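Local coordinates for protein importin subunit beta-1 (Saccharomyces cerevisiae, PDB 5OWU) that carries proteins into the nucleus as the importin beta subunit, working with importin alpha, which binds the classical nuclear localization signal of the cargo, at residues 354-359 / 393-398; 384-389 / 425-430; 415-420 / 433-438; 441-446 / 482-487; 465-470 / 512-517. All coordinates share one frame; numbering follows the deposited sequence. Where two conformers were deposited one is given.

Contact 1 of 5, residues 354-359 / 393-398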
# COMPACT_ATOMS: atom_id res chain seq x y z
N CYS A 354 9.68 -14.56 -7.30
CA CYS A 354 11.11 -14.46 -7.02
C CYS A 354 11.90 -14.38 -8.31
O CYS A 354 12.80 -13.54 -8.46
CB CYS A 354 11.55 -15.66 -6.18
SG CYS A 354 13.25 -15.53 -5.62
N LEU A 355 11.58 -15.24 -9.28
CA LEU A 355 12.26 -15.21 -10.57
C LEU A 355 12.15 -13.83 -11.20
O LEU A 355 13.13 -13.32 -11.77
CB LEU A 355 11.66 -16.28 -11.48
CG LEU A 355 12.29 -16.43 -12.87
CD1 LEU A 355 13.77 -16.79 -12.76
CD2 LEU A 355 11.53 -17.50 -13.65
N GLN A 356 10.98 -13.20 -11.11
CA GLN A 356 10.84 -11.86 -11.68
C GLN A 356 11.73 -10.85 -10.95
O GLN A 356 12.30 -9.95 -11.57
CB GLN A 356 9.38 -11.42 -11.66
CG GLN A 356 8.50 -12.35 -12.47
CD GLN A 356 7.03 -11.98 -12.41
OE1 GLN A 356 6.68 -10.82 -12.21
NE2 GLN A 356 6.16 -12.98 -12.59
N LEU A 357 11.85 -10.98 -9.62
CA LEU A 357 12.77 -10.12 -8.89
C LEU A 357 14.21 -10.33 -9.34
O LEU A 357 14.98 -9.36 -9.49
CB LEU A 357 12.64 -10.37 -7.38
CG LEU A 357 11.32 -9.92 -6.75
CD1 LEU A 357 11.22 -10.40 -5.31
CD2 LEU A 357 11.19 -8.40 -6.80
N PHE A 358 14.62 -11.58 -9.52
CA PHE A 358 15.96 -11.85 -10.03
C PHE A 358 16.18 -11.16 -11.37
O PHE A 358 17.22 -10.54 -11.60
CB PHE A 358 16.19 -13.35 -10.16
CG PHE A 358 16.93 -13.95 -9.00
CD1 PHE A 358 18.33 -13.96 -8.98
CD2 PHE A 358 16.25 -14.50 -7.93
CE1 PHE A 358 19.02 -14.50 -7.92
CE2 PHE A 358 16.94 -15.05 -6.85
CZ PHE A 358 18.33 -15.05 -6.85
N ALA A 359 15.20 -11.25 -12.27
CA ALA A 359 15.37 -10.67 -13.60
C ALA A 359 15.46 -9.15 -13.53
O ALA A 359 16.27 -8.54 -14.24
CB ALA A 359 14.22 -11.09 -14.52
N PHE A 393 9.45 -17.82 -19.07
CA PHE A 393 9.73 -16.88 -20.14
C PHE A 393 9.09 -15.53 -19.86
O PHE A 393 9.75 -14.49 -19.95
CB PHE A 393 9.25 -17.43 -21.48
CG PHE A 393 9.77 -16.66 -22.65
CD1 PHE A 393 9.10 -15.55 -23.12
CD2 PHE A 393 10.95 -17.03 -23.27
CE1 PHE A 393 9.59 -14.82 -24.19
CE2 PHE A 393 11.45 -16.31 -24.33
CZ PHE A 393 10.77 -15.21 -24.79
N GLY A 394 7.81 -15.53 -19.50
CA GLY A 394 7.15 -14.29 -19.17
C GLY A 394 7.80 -13.60 -17.99
O GLY A 394 7.87 -12.36 -17.94
N SER A 395 8.32 -14.38 -17.04
CA SER A 395 8.95 -13.81 -15.85
C SER A 395 10.30 -13.16 -16.12
O SER A 395 10.79 -12.46 -15.24
CB SER A 395 9.13 -14.89 -14.79
OG SER A 395 7.88 -15.25 -14.21
N ILE A 396 10.92 -13.37 -17.29
CA ILE A 396 12.18 -12.66 -17.57
C ILE A 396 11.99 -11.53 -18.59
O ILE A 396 12.98 -11.02 -19.13
CB ILE A 396 13.30 -13.62 -18.02
CG1 ILE A 396 12.93 -14.37 -19.30
CG2 ILE A 396 13.63 -14.60 -16.89
CD1 ILE A 396 14.12 -15.03 -19.99
N MET A 397 10.77 -11.06 -18.83
CA MET A 397 10.58 -10.02 -19.83
C MET A 397 10.86 -8.62 -19.29
O MET A 397 10.86 -7.65 -20.06
CB MET A 397 9.16 -10.09 -20.40
CG MET A 397 8.98 -11.26 -21.36
SD MET A 397 10.02 -11.10 -22.83
CE MET A 397 11.34 -12.24 -22.44
N ASP A 398 11.12 -8.49 -18.00
CA ASP A 398 11.43 -7.20 -17.39
C ASP A 398 12.77 -7.38 -16.69
O ASP A 398 12.87 -8.18 -15.75
CB ASP A 398 10.31 -6.78 -16.44
CG ASP A 398 10.59 -5.45 -15.76
OD1 ASP A 398 11.49 -4.72 -16.20
OD2 ASP A 398 9.88 -5.16 -14.78
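Ser395 OG takes part in two hydrogen bonds. From helix 347-362, Gln356 NE2 donates to Ser395 OG at 3.3 Å, with an N-H...O angle of 143°. The bond is long and bent, and the hydroxyl oxygen is tilted 22° out of the Gln356 amide plane. The second partner is Met391 O, one turn back on the helix of Ser395. The Gln356 chain is extended beyond CG, and its CG also lies alongside the serine, 3.5 Å from Ser395 CB. Leu355 closes on the same carbon with one methyl, CD2 to Ser395 CB at 3.7 Å. An alanine in place of Gln356 would probably leave Ser395 OG without its amide donor and open a gap beside Ser395 CB. One turn further on, Ala359 CB meets the chain where helix 383-395 gives way to a loop. Ala359 CB lies 3.4 Å from Asp398 O and 4.3 Å from Ile396 CG2. The contact joins HEAT repeat 8 to HEAT repeat 9. Trp433 of helix 425-442 packs on both Gln356 and Ser395, and helix 367-377 receives Leu355 and Ile396.

Contact 2 of 5, residues 384-389 / 425-430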
# COMPACT_ATOMS: atom_id res chain seq x y z
N ARG A 384 2.46 -29.53 -16.63
CA ARG A 384 3.14 -28.74 -15.61
C ARG A 384 4.43 -28.14 -16.15
O ARG A 384 4.81 -27.02 -15.79
CB ARG A 384 3.43 -29.61 -14.39
CG ARG A 384 2.19 -30.06 -13.63
CD ARG A 384 2.61 -31.01 -12.52
NE ARG A 384 1.56 -31.25 -11.53
CZ ARG A 384 1.25 -30.42 -10.54
NH1 ARG A 384 1.90 -29.26 -10.40
NH2 ARG A 384 0.30 -30.73 -9.69
N ASN A 385 5.13 -28.88 -17.01
CA ASN A 385 6.40 -28.40 -17.55
C ASN A 385 6.20 -27.34 -18.62
O ASN A 385 6.95 -26.36 -18.67
CB ASN A 385 7.20 -29.58 -18.09
CG ASN A 385 7.65 -30.53 -16.99
OD1 ASN A 385 6.88 -31.35 -16.50
ND2 ASN A 385 8.90 -30.40 -16.58
N ARG A 386 5.18 -27.48 -19.47
CA ARG A 386 4.90 -26.43 -20.45
C ARG A 386 4.44 -25.15 -19.76
O ARG A 386 4.90 -24.04 -20.10
CB ARG A 386 3.86 -26.92 -21.45
CG ARG A 386 4.20 -28.26 -22.12
CD ARG A 386 3.36 -28.53 -23.36
NE ARG A 386 1.94 -28.68 -23.06
CZ ARG A 386 1.39 -29.79 -22.56
NH1 ARG A 386 2.15 -30.84 -22.29
NH2 ARG A 386 0.09 -29.84 -22.32
N GLU A 387 3.54 -25.27 -18.78
CA GLU A 387 3.10 -24.09 -18.04
C GLU A 387 4.28 -23.43 -17.35
O GLU A 387 4.44 -22.20 -17.40
CB GLU A 387 2.02 -24.48 -17.02
CG GLU A 387 1.27 -23.29 -16.42
CD GLU A 387 2.03 -22.60 -15.29
OE1 GLU A 387 2.96 -23.21 -14.73
OE2 GLU A 387 1.68 -21.44 -14.97
N ALA A 388 5.13 -24.23 -16.70
CA ALA A 388 6.34 -23.68 -16.09
C ALA A 388 7.19 -22.95 -17.12
O ALA A 388 7.76 -21.89 -16.83
CB ALA A 388 7.14 -24.81 -15.43
N ALA A 389 7.28 -23.49 -18.34
CA ALA A 389 8.12 -22.87 -19.36
C ALA A 389 7.62 -21.48 -19.72
O ALA A 389 8.40 -20.51 -19.74
CB ALA A 389 8.19 -23.77 -20.60
N LEU A 425 -5.80 -26.12 -19.73
CA LEU A 425 -6.32 -24.80 -19.39
C LEU A 425 -5.27 -23.93 -18.70
O LEU A 425 -5.13 -22.74 -19.00
CB LEU A 425 -7.54 -24.93 -18.48
CG LEU A 425 -8.11 -23.62 -17.96
CD1 LEU A 425 -8.50 -22.70 -19.11
CD2 LEU A 425 -9.32 -23.89 -17.07
N GLN A 426 -4.52 -24.52 -17.76
CA GLN A 426 -3.48 -23.77 -17.07
C GLN A 426 -2.42 -23.27 -18.05
O GLN A 426 -1.95 -22.13 -17.94
CB GLN A 426 -2.84 -24.64 -15.99
CG GLN A 426 -3.79 -25.10 -14.90
CD GLN A 426 -4.39 -26.47 -15.19
OE1 GLN A 426 -4.91 -26.72 -16.28
NE2 GLN A 426 -4.30 -27.38 -14.22
N VAL A 427 -2.05 -24.10 -19.01
CA VAL A 427 -1.04 -23.69 -19.98
C VAL A 427 -1.53 -22.49 -20.78
O VAL A 427 -0.79 -21.54 -21.01
CB VAL A 427 -0.65 -24.86 -20.90
CG1 VAL A 427 0.23 -24.37 -22.06
CG2 VAL A 427 0.07 -25.93 -20.11
N LYS A 428 -2.78 -22.54 -21.24
CA LYS A 428 -3.30 -21.43 -22.04
C LYS A 428 -3.42 -20.17 -21.20
O LYS A 428 -3.17 -19.06 -21.70
CB LYS A 428 -4.65 -21.80 -22.64
CG LYS A 428 -4.59 -22.84 -23.73
CD LYS A 428 -5.94 -23.02 -24.41
CE LYS A 428 -6.95 -23.67 -23.50
NZ LYS A 428 -8.22 -23.91 -24.22
N GLU A 429 -3.83 -20.31 -19.95
CA GLU A 429 -3.94 -19.15 -19.07
C GLU A 429 -2.60 -18.45 -18.92
O GLU A 429 -2.47 -17.22 -19.11
CB GLU A 429 -4.48 -19.59 -17.71
CG GLU A 429 -4.49 -18.52 -16.64
CD GLU A 429 -5.18 -18.99 -15.36
OE1 GLU A 429 -4.95 -20.14 -14.95
OE2 GLU A 429 -5.95 -18.20 -14.78
N THR A 430 -1.56 -19.23 -18.61
CA THR A 430 -0.25 -18.63 -18.41
C THR A 430 0.35 -18.16 -19.73
O THR A 430 1.06 -17.15 -19.74
CB THR A 430 0.66 -19.63 -17.71
OG1 THR A 430 0.06 -19.97 -16.45
CG2 THR A 430 2.07 -19.04 -17.48
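Arg386 and Glu387 of helix 383-395 meet the start of helix 425-442, joining HEAT repeats 9 and 10. The two short helical segments run almost parallel, 6° apart, with axes 8.7 Å from each other, as in stacked HEAT repeats. Arg386 touches Val427 through its aliphatic root, CB to CG2 at 4.1 Å. Its guanidinium is held elsewhere, by a salt bridge from NE to Asp422. Glu387 has the largest share of the contact. Its CB lies 3.9 Å from Val427 CG2, and its CG rests 3.7 Å from Gln426 O. The chain bends at chi2 (-80°), which turns CD toward Thr430, and the two side chains cross at about a right angle. One carboxylate oxygen, OE1, is hydrogen-bonded to Gln336 NE2. An alanine in place of Glu387 would probably leave the Thr430 hydroxyl and the Gln336 amide without the carboxylate that serves them both, one oxygen each. Thr430 OG1 donates to Glu387 OE2 at 2.6 Å, on the anti lone pair of that oxygen.

Contact 3 of 5, residues 415-420 / 433-438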
# COMPACT_ATOMS: atom_id res chain seq x y z
N SER A 415 6.38 -20.77 -30.86
CA SER A 415 6.02 -21.80 -29.88
C SER A 415 5.04 -21.26 -28.83
O SER A 415 4.14 -21.99 -28.37
CB SER A 415 7.28 -22.33 -29.21
OG SER A 415 7.98 -21.29 -28.55
N ILE A 416 5.19 -20.00 -28.44
CA ILE A 416 4.30 -19.43 -27.43
C ILE A 416 2.89 -19.28 -27.99
O ILE A 416 1.90 -19.64 -27.33
CB ILE A 416 4.85 -18.09 -26.91
CG1 ILE A 416 6.09 -18.33 -26.06
CG2 ILE A 416 3.80 -17.34 -26.08
CD1 ILE A 416 6.84 -17.06 -25.69
N LEU A 417 2.77 -18.74 -29.20
CA LEU A 417 1.47 -18.63 -29.84
C LEU A 417 0.85 -20.00 -30.04
O LEU A 417 -0.37 -20.16 -29.94
CB LEU A 417 1.59 -17.90 -31.18
CG LEU A 417 1.98 -16.43 -31.16
CD1 LEU A 417 2.19 -15.92 -32.58
CD2 LEU A 417 0.93 -15.60 -30.44
N ASN A 418 1.67 -21.01 -30.32
CA ASN A 418 1.14 -22.36 -30.47
C ASN A 418 0.56 -22.86 -29.16
O ASN A 418 -0.45 -23.57 -29.15
CB ASN A 418 2.22 -23.31 -30.98
CG ASN A 418 1.73 -24.74 -31.09
OD1 ASN A 418 0.84 -25.04 -31.88
ND2 ASN A 418 2.31 -25.63 -30.29
N LEU A 419 1.18 -22.49 -28.03
CA LEU A 419 0.63 -22.93 -26.75
C LEU A 419 -0.74 -22.33 -26.44
O LEU A 419 -1.40 -22.80 -25.50
CB LEU A 419 1.58 -22.60 -25.60
CG LEU A 419 2.81 -23.49 -25.48
CD1 LEU A 419 3.66 -23.01 -24.34
CD2 LEU A 419 2.44 -24.95 -25.27
N MET A 420 -1.20 -21.32 -27.17
CA MET A 420 -2.57 -20.84 -26.95
C MET A 420 -3.61 -21.86 -27.39
O MET A 420 -4.78 -21.74 -27.00
CB MET A 420 -2.81 -19.52 -27.68
CG MET A 420 -2.08 -18.33 -27.06
SD MET A 420 -2.65 -17.89 -25.39
CE MET A 420 -4.28 -17.21 -25.71
N TRP A 433 -1.05 -14.77 -20.36
CA TRP A 433 -0.29 -13.86 -19.51
C TRP A 433 1.09 -13.57 -20.10
O TRP A 433 1.53 -12.42 -20.13
CB TRP A 433 -0.16 -14.45 -18.11
CG TRP A 433 0.77 -13.72 -17.19
CD1 TRP A 433 0.49 -12.61 -16.44
CD2 TRP A 433 2.15 -14.04 -16.92
NE1 TRP A 433 1.59 -12.23 -15.72
CE2 TRP A 433 2.62 -13.09 -15.99
CE3 TRP A 433 3.02 -15.04 -17.37
CZ2 TRP A 433 3.92 -13.11 -15.50
CZ3 TRP A 433 4.31 -15.06 -16.88
CH2 TRP A 433 4.75 -14.10 -15.96
N CYS A 434 1.78 -14.61 -20.57
CA CYS A 434 3.13 -14.43 -21.10
C CYS A 434 3.12 -13.50 -22.30
O CYS A 434 4.03 -12.67 -22.47
CB CYS A 434 3.70 -15.80 -21.49
SG CYS A 434 5.38 -15.74 -22.08
N ILE A 435 2.10 -13.61 -23.15
CA ILE A 435 1.99 -12.71 -24.29
C ILE A 435 1.79 -11.29 -23.80
O ILE A 435 2.36 -10.34 -24.36
CB ILE A 435 0.85 -13.17 -25.23
CG1 ILE A 435 1.21 -14.54 -25.82
CG2 ILE A 435 0.62 -12.16 -26.34
CD1 ILE A 435 0.09 -15.21 -26.56
N GLY A 436 0.99 -11.12 -22.74
CA GLY A 436 0.86 -9.80 -22.14
C GLY A 436 2.17 -9.24 -21.61
O GLY A 436 2.42 -8.05 -21.69
N ARG A 437 3.01 -10.10 -21.01
CA ARG A 437 4.32 -9.67 -20.51
C ARG A 437 5.23 -9.23 -21.66
O ARG A 437 5.92 -8.19 -21.56
CB ARG A 437 4.96 -10.82 -19.73
CG ARG A 437 4.19 -11.20 -18.46
CD ARG A 437 4.52 -10.24 -17.32
NE ARG A 437 5.93 -10.37 -16.97
CZ ARG A 437 6.56 -9.62 -16.06
NH1 ARG A 437 5.90 -8.68 -15.39
NH2 ARG A 437 7.85 -9.82 -15.83
N ILE A 438 5.26 -10.01 -22.73
CA ILE A 438 6.02 -9.63 -23.92
C ILE A 438 5.54 -8.28 -24.42
O ILE A 438 6.33 -7.37 -24.69
CB ILE A 438 5.91 -10.72 -25.00
CG1 ILE A 438 6.52 -12.02 -24.49
CG2 ILE A 438 6.61 -10.28 -26.28
CD1 ILE A 438 6.31 -13.21 -25.39
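Ile416 and Ile435 carry this contact, and only apolar side chains meet across it. Among the branched pairs, Ile416 and Ile435 slide past each other in opposite directions, with Ile416 CG2 3.8 Å from Ile435 CG1. Ile416 CG2, anti to the backbone N, is the branch that meets Ile435 CG1. The other branch of Ile416 ends in CD1, which meets Ile438 CD1 tip to tip at 3.9 Å. Leu417 crosses Ile435 at about a right angle, CD2 to CD1 at 4.0 Å. Helices 402-418 and 425-442 are the two helices of HEAT repeat 10, and these residues fill the space between them within the repeat. The sulfur-containing side chains meet two different isoleucine methyls. Cys434 SG is 4.1 Å from Ile416 CD1. Met420 CG lies 3.8 Å from Ile435 CD1, and the bend at chi2 keeps SD at 4.0 Å from the same methyl. Beyond the two segments, Phe393 of helix 383-395 packs on Ile416, and Thr476 of helix 467-484 on Ile435.

Contact 4 of 5, residues 441-446 / 482-487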
# COMPACT_ATOMS: atom_id res chain seq x y z
N SER A 441 6.48 -5.17 -21.83
CA SER A 441 7.84 -4.66 -21.65
C SER A 441 8.58 -4.40 -22.96
O SER A 441 9.37 -3.45 -23.03
CB SER A 441 8.65 -5.63 -20.78
OG SER A 441 8.23 -5.56 -19.43
N VAL A 442 8.38 -5.22 -23.99
CA VAL A 442 9.04 -4.99 -25.26
C VAL A 442 8.07 -5.19 -26.43
O VAL A 442 8.30 -6.03 -27.31
CB VAL A 442 10.30 -5.89 -25.38
CG1 VAL A 442 9.98 -7.39 -25.29
CG2 VAL A 442 11.10 -5.56 -26.62
N ALA A 443 7.02 -4.36 -26.49
CA ALA A 443 5.99 -4.51 -27.52
C ALA A 443 6.55 -4.36 -28.91
O ALA A 443 6.01 -4.94 -29.87
CB ALA A 443 4.87 -3.48 -27.33
N GLU A 444 7.62 -3.58 -29.08
CA GLU A 444 8.24 -3.48 -30.38
C GLU A 444 8.90 -4.80 -30.81
O GLU A 444 9.28 -4.93 -31.97
CB GLU A 444 9.25 -2.35 -30.37
CG GLU A 444 8.63 -0.97 -30.13
CD GLU A 444 8.20 -0.74 -28.68
OE1 GLU A 444 8.65 -1.50 -27.80
OE2 GLU A 444 7.42 0.20 -28.43
N SER A 445 9.04 -5.77 -29.88
CA SER A 445 9.58 -7.08 -30.22
C SER A 445 8.64 -7.86 -31.14
O SER A 445 9.08 -8.84 -31.77
CB SER A 445 9.84 -7.93 -28.96
OG SER A 445 8.68 -8.08 -28.15
N ILE A 446 7.37 -7.48 -31.22
CA ILE A 446 6.40 -8.19 -32.04
C ILE A 446 6.33 -7.49 -33.40
O ILE A 446 5.74 -6.41 -33.53
CB ILE A 446 5.03 -8.22 -31.37
CG1 ILE A 446 5.16 -8.69 -29.92
CG2 ILE A 446 4.09 -9.14 -32.17
CD1 ILE A 446 3.88 -8.54 -29.11
N GLU A 482 -1.51 0.05 -24.92
CA GLU A 482 -0.74 1.04 -24.16
C GLU A 482 0.67 1.19 -24.71
O GLU A 482 1.18 2.32 -24.82
CB GLU A 482 -0.70 0.64 -22.68
CG GLU A 482 -1.96 0.98 -21.90
CD GLU A 482 -1.88 0.53 -20.45
OE1 GLU A 482 -0.95 -0.23 -20.10
OE2 GLU A 482 -2.77 0.91 -19.67
N GLN A 483 1.31 0.08 -25.06
CA GLN A 483 2.71 0.15 -25.47
C GLN A 483 2.88 0.48 -26.94
O GLN A 483 3.94 1.00 -27.31
CB GLN A 483 3.40 -1.18 -25.15
CG GLN A 483 3.45 -1.48 -23.66
CD GLN A 483 4.29 -0.48 -22.90
OE1 GLN A 483 3.83 0.12 -21.93
NE2 GLN A 483 5.52 -0.29 -23.35
N LEU A 484 1.89 0.23 -27.78
CA LEU A 484 2.05 0.48 -29.21
C LEU A 484 1.39 1.77 -29.68
O LEU A 484 1.76 2.27 -30.75
CB LEU A 484 1.48 -0.70 -30.02
CG LEU A 484 2.23 -2.02 -29.82
CD1 LEU A 484 1.52 -3.15 -30.53
CD2 LEU A 484 3.66 -1.90 -30.32
N ALA A 485 0.46 2.33 -28.91
CA ALA A 485 -0.28 3.49 -29.39
C ALA A 485 0.63 4.70 -29.59
O ALA A 485 0.34 5.54 -30.45
CB ALA A 485 -1.40 3.84 -28.41
N GLU A 486 1.72 4.81 -28.83
CA GLU A 486 2.52 6.03 -28.85
C GLU A 486 3.36 6.15 -30.11
O GLU A 486 3.58 7.26 -30.60
CB GLU A 486 3.42 6.10 -27.61
CG GLU A 486 2.68 5.90 -26.29
CD GLU A 486 1.66 7.00 -26.00
OE1 GLU A 486 1.77 7.66 -24.94
OE2 GLU A 486 0.75 7.20 -26.83
N ALA A 487 3.85 5.03 -30.64
CA ALA A 487 4.60 5.06 -31.89
C ALA A 487 3.78 5.73 -32.99
O ALA A 487 2.55 5.68 -33.00
CB ALA A 487 4.98 3.64 -32.31
O HOH W 1 6.91 -2.47 -24.63
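Leu484 and Gln483 meet Ala443 with the same first torsion. In each, CG is anti to the carbonyl carbon and beside the backbone N (chi1 -65° and -63°). The second torsions then part them. In Leu484, CD1 is anti to CA (chi2 174°), and the other methyl, CD2, is the one that reaches Ala443. Gln483 instead bends at chi2. Ala443 CB lies against both residues, 3.5 Å from Gln483 CB and 3.6 Å from Leu484 CD2. That leucine methyl also lies 3.9 Å from Ala443 O, so it packs against the alanine backbone as well as its side chain. The polar end of Gln483 works through a water. Its NE2 donates to the water at 2.9 Å, and Ala443 N donates to the same water at 2.7 Å. The water thus accepts from both segments and ties the amide to the backbone. No direct hydrogen bond crosses the contact. The contact joins the C-terminal part of helix 425-442, with the 3-10 segment 443-445, to the C-terminal part of helix 467-484. It links HEAT repeats 10 and 11. Helix 402-418 packs on Ser441, Val442 and Ser445, and Tyr530 of helix 516-530 touches Glu482 and Ala485.

Contact 5 of 5, residues 465-470 / 512-517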
# COMPACT_ATOMS: atom_id res chain seq x y z
N ASP A 465 -12.45 -18.19 -25.20
CA ASP A 465 -12.06 -19.42 -24.54
C ASP A 465 -12.61 -19.43 -23.11
O ASP A 465 -13.48 -18.63 -22.75
CB ASP A 465 -10.54 -19.56 -24.58
CG ASP A 465 -10.06 -21.00 -24.54
OD1 ASP A 465 -10.75 -21.86 -23.94
OD2 ASP A 465 -8.98 -21.27 -25.09
N HIS A 466 -12.09 -20.33 -22.29
CA HIS A 466 -12.44 -20.37 -20.88
C HIS A 466 -12.22 -18.99 -20.26
O HIS A 466 -11.25 -18.30 -20.61
CB HIS A 466 -11.57 -21.41 -20.17
CG HIS A 466 -11.96 -21.67 -18.75
ND1 HIS A 466 -11.63 -20.82 -17.72
CD2 HIS A 466 -12.63 -22.70 -18.19
CE1 HIS A 466 -12.10 -21.31 -16.58
NE2 HIS A 466 -12.71 -22.45 -16.84
N PRO A 467 -13.09 -18.55 -19.35
CA PRO A 467 -12.94 -17.19 -18.80
C PRO A 467 -11.56 -16.89 -18.23
O PRO A 467 -11.12 -15.73 -18.29
CB PRO A 467 -14.03 -17.13 -17.71
CG PRO A 467 -14.47 -18.55 -17.50
CD PRO A 467 -14.27 -19.24 -18.79
N LYS A 468 -10.86 -17.88 -17.66
CA LYS A 468 -9.52 -17.63 -17.14
C LYS A 468 -8.56 -17.18 -18.24
O LYS A 468 -7.73 -16.29 -18.03
CB LYS A 468 -8.98 -18.89 -16.46
CG LYS A 468 -9.64 -19.19 -15.16
CD LYS A 468 -9.02 -20.38 -14.48
CE LYS A 468 -8.72 -20.07 -13.02
NZ LYS A 468 -8.64 -21.30 -12.20
N VAL A 469 -8.66 -17.80 -19.42
CA VAL A 469 -7.87 -17.36 -20.57
C VAL A 469 -8.33 -15.98 -21.04
O VAL A 469 -7.51 -15.08 -21.27
CB VAL A 469 -7.98 -18.41 -21.71
CG1 VAL A 469 -7.15 -17.99 -22.93
CG2 VAL A 469 -7.54 -19.79 -21.21
N ALA A 470 -9.65 -15.79 -21.15
CA ALA A 470 -10.19 -14.53 -21.66
C ALA A 470 -9.74 -13.34 -20.82
O ALA A 470 -9.45 -12.26 -21.35
CB ALA A 470 -11.72 -14.60 -21.72
N ASN A 512 -19.73 -13.17 -15.10
CA ASN A 512 -18.41 -12.59 -14.88
C ASN A 512 -17.48 -13.59 -14.20
O ASN A 512 -16.64 -13.23 -13.37
CB ASN A 512 -18.50 -11.31 -14.06
CG ASN A 512 -17.15 -10.62 -13.92
OD1 ASN A 512 -16.35 -10.58 -14.86
ND2 ASN A 512 -16.89 -10.07 -12.74
N GLU A 513 -17.61 -14.87 -14.54
CA GLU A 513 -16.74 -15.86 -13.93
C GLU A 513 -15.28 -15.53 -14.21
O GLU A 513 -14.92 -15.06 -15.30
CB GLU A 513 -17.11 -17.26 -14.42
CG GLU A 513 -16.58 -18.36 -13.51
CD GLU A 513 -17.21 -19.71 -13.77
OE1 GLU A 513 -18.30 -19.97 -13.23
OE2 GLU A 513 -16.62 -20.50 -14.54
N PHE A 514 -14.45 -15.72 -13.18
CA PHE A 514 -13.02 -15.44 -13.24
C PHE A 514 -12.73 -14.06 -13.82
O PHE A 514 -11.68 -13.83 -14.41
CB PHE A 514 -12.30 -16.55 -14.01
CG PHE A 514 -12.41 -17.88 -13.34
CD1 PHE A 514 -11.80 -18.10 -12.11
CD2 PHE A 514 -13.16 -18.90 -13.90
CE1 PHE A 514 -11.92 -19.32 -11.47
CE2 PHE A 514 -13.28 -20.12 -13.26
CZ PHE A 514 -12.66 -20.33 -12.05
N ASN A 515 -13.68 -13.15 -13.63
CA ASN A 515 -13.52 -11.73 -13.95
C ASN A 515 -13.37 -11.48 -15.45
O ASN A 515 -12.94 -10.39 -15.85
CB ASN A 515 -12.35 -11.12 -13.19
CG ASN A 515 -12.62 -9.71 -12.75
OD1 ASN A 515 -13.68 -9.42 -12.19
ND2 ASN A 515 -11.68 -8.81 -13.01
N ALA A 516 -13.77 -12.44 -16.29
CA ALA A 516 -13.58 -12.27 -17.73
C ALA A 516 -14.42 -11.12 -18.30
O ALA A 516 -13.97 -10.44 -19.23
CB ALA A 516 -13.89 -13.57 -18.46
N ARG A 517 -15.62 -10.90 -17.78
CA ARG A 517 -16.46 -9.84 -18.34
C ARG A 517 -15.98 -8.46 -17.90
O ARG A 517 -15.79 -7.56 -18.73
CB ARG A 517 -17.92 -10.08 -17.94
CG ARG A 517 -18.90 -9.06 -18.50
CD ARG A 517 -20.34 -9.50 -18.24
NE ARG A 517 -20.68 -9.50 -16.82
CZ ARG A 517 -21.76 -10.09 -16.30
NH1 ARG A 517 -22.60 -10.73 -17.09
NH2 ARG A 517 -22.00 -10.03 -15.00
O HOH W 2 -11.98 -10.72 -21.06
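Two helix starts meet here, those of helix 467-484 in HEAT repeat 11 and helix 516-530 in HEAT repeat 12. Phe514 lies just before the second helix and packs on three residues of the first segment. Lys468 CG sits over one face of its ring, offset toward the rim, in a CH-pi contact 3.8 Å from the centroid and 21° off the normal. Lys468 CE lies 3.6 Å from Phe514 CE1, the chain crossing the ring obliquely, and NZ makes a salt bridge with Asp343. Pro467 CG comes to the ring edge, in plane, 3.8 Å from Phe514 CD2. His466 CE1 lies 3.7 Å from Phe514 CE2, with the two ring planes 37° apart. The histidine is also the N-cap of its helix. Its ND1 accepts from Lys468 N at 3.0 Å, close to the ring plane, and this bond helps fix the imidazole. Deeper in, Pro467 CB packs on Ala516 CB at 3.6 Å, with Ala470 CB against the same methyl. A water donates to Ala516 O at 2.7 Å and, more weakly, to Ala470 O. Helix 425-442 packs beside segment 465-470 through Leu425, Lys428 and Glu429, and Arg509 from a loop touches Pro467 and Ala516.

Contacts 1, 2 and 3 are buried, while contacts 4 and 5 are partly buried and each includes an exposed residue. Contact 3 alone joins the two helices of one HEAT repeat, and its chemistry is wholly apolar. The other four each join successive repeats and mix packing with polar links. Contacts 1 and 2 bond side chain to side chain directly, whereas contacts 4 and 5 are bridged by a water, in contact 5 with one weak arm. Helix 383-395 serves contacts 1 and 2, helix 425-442 serves contacts 2, 3 and 4, and helix 467-484 serves contacts 4 and 5. The salt bridge Lys428 to Asp465 ties contact 2 to contact 5, and Arg437 to Gly394 O probably links contact 3 to contact 1.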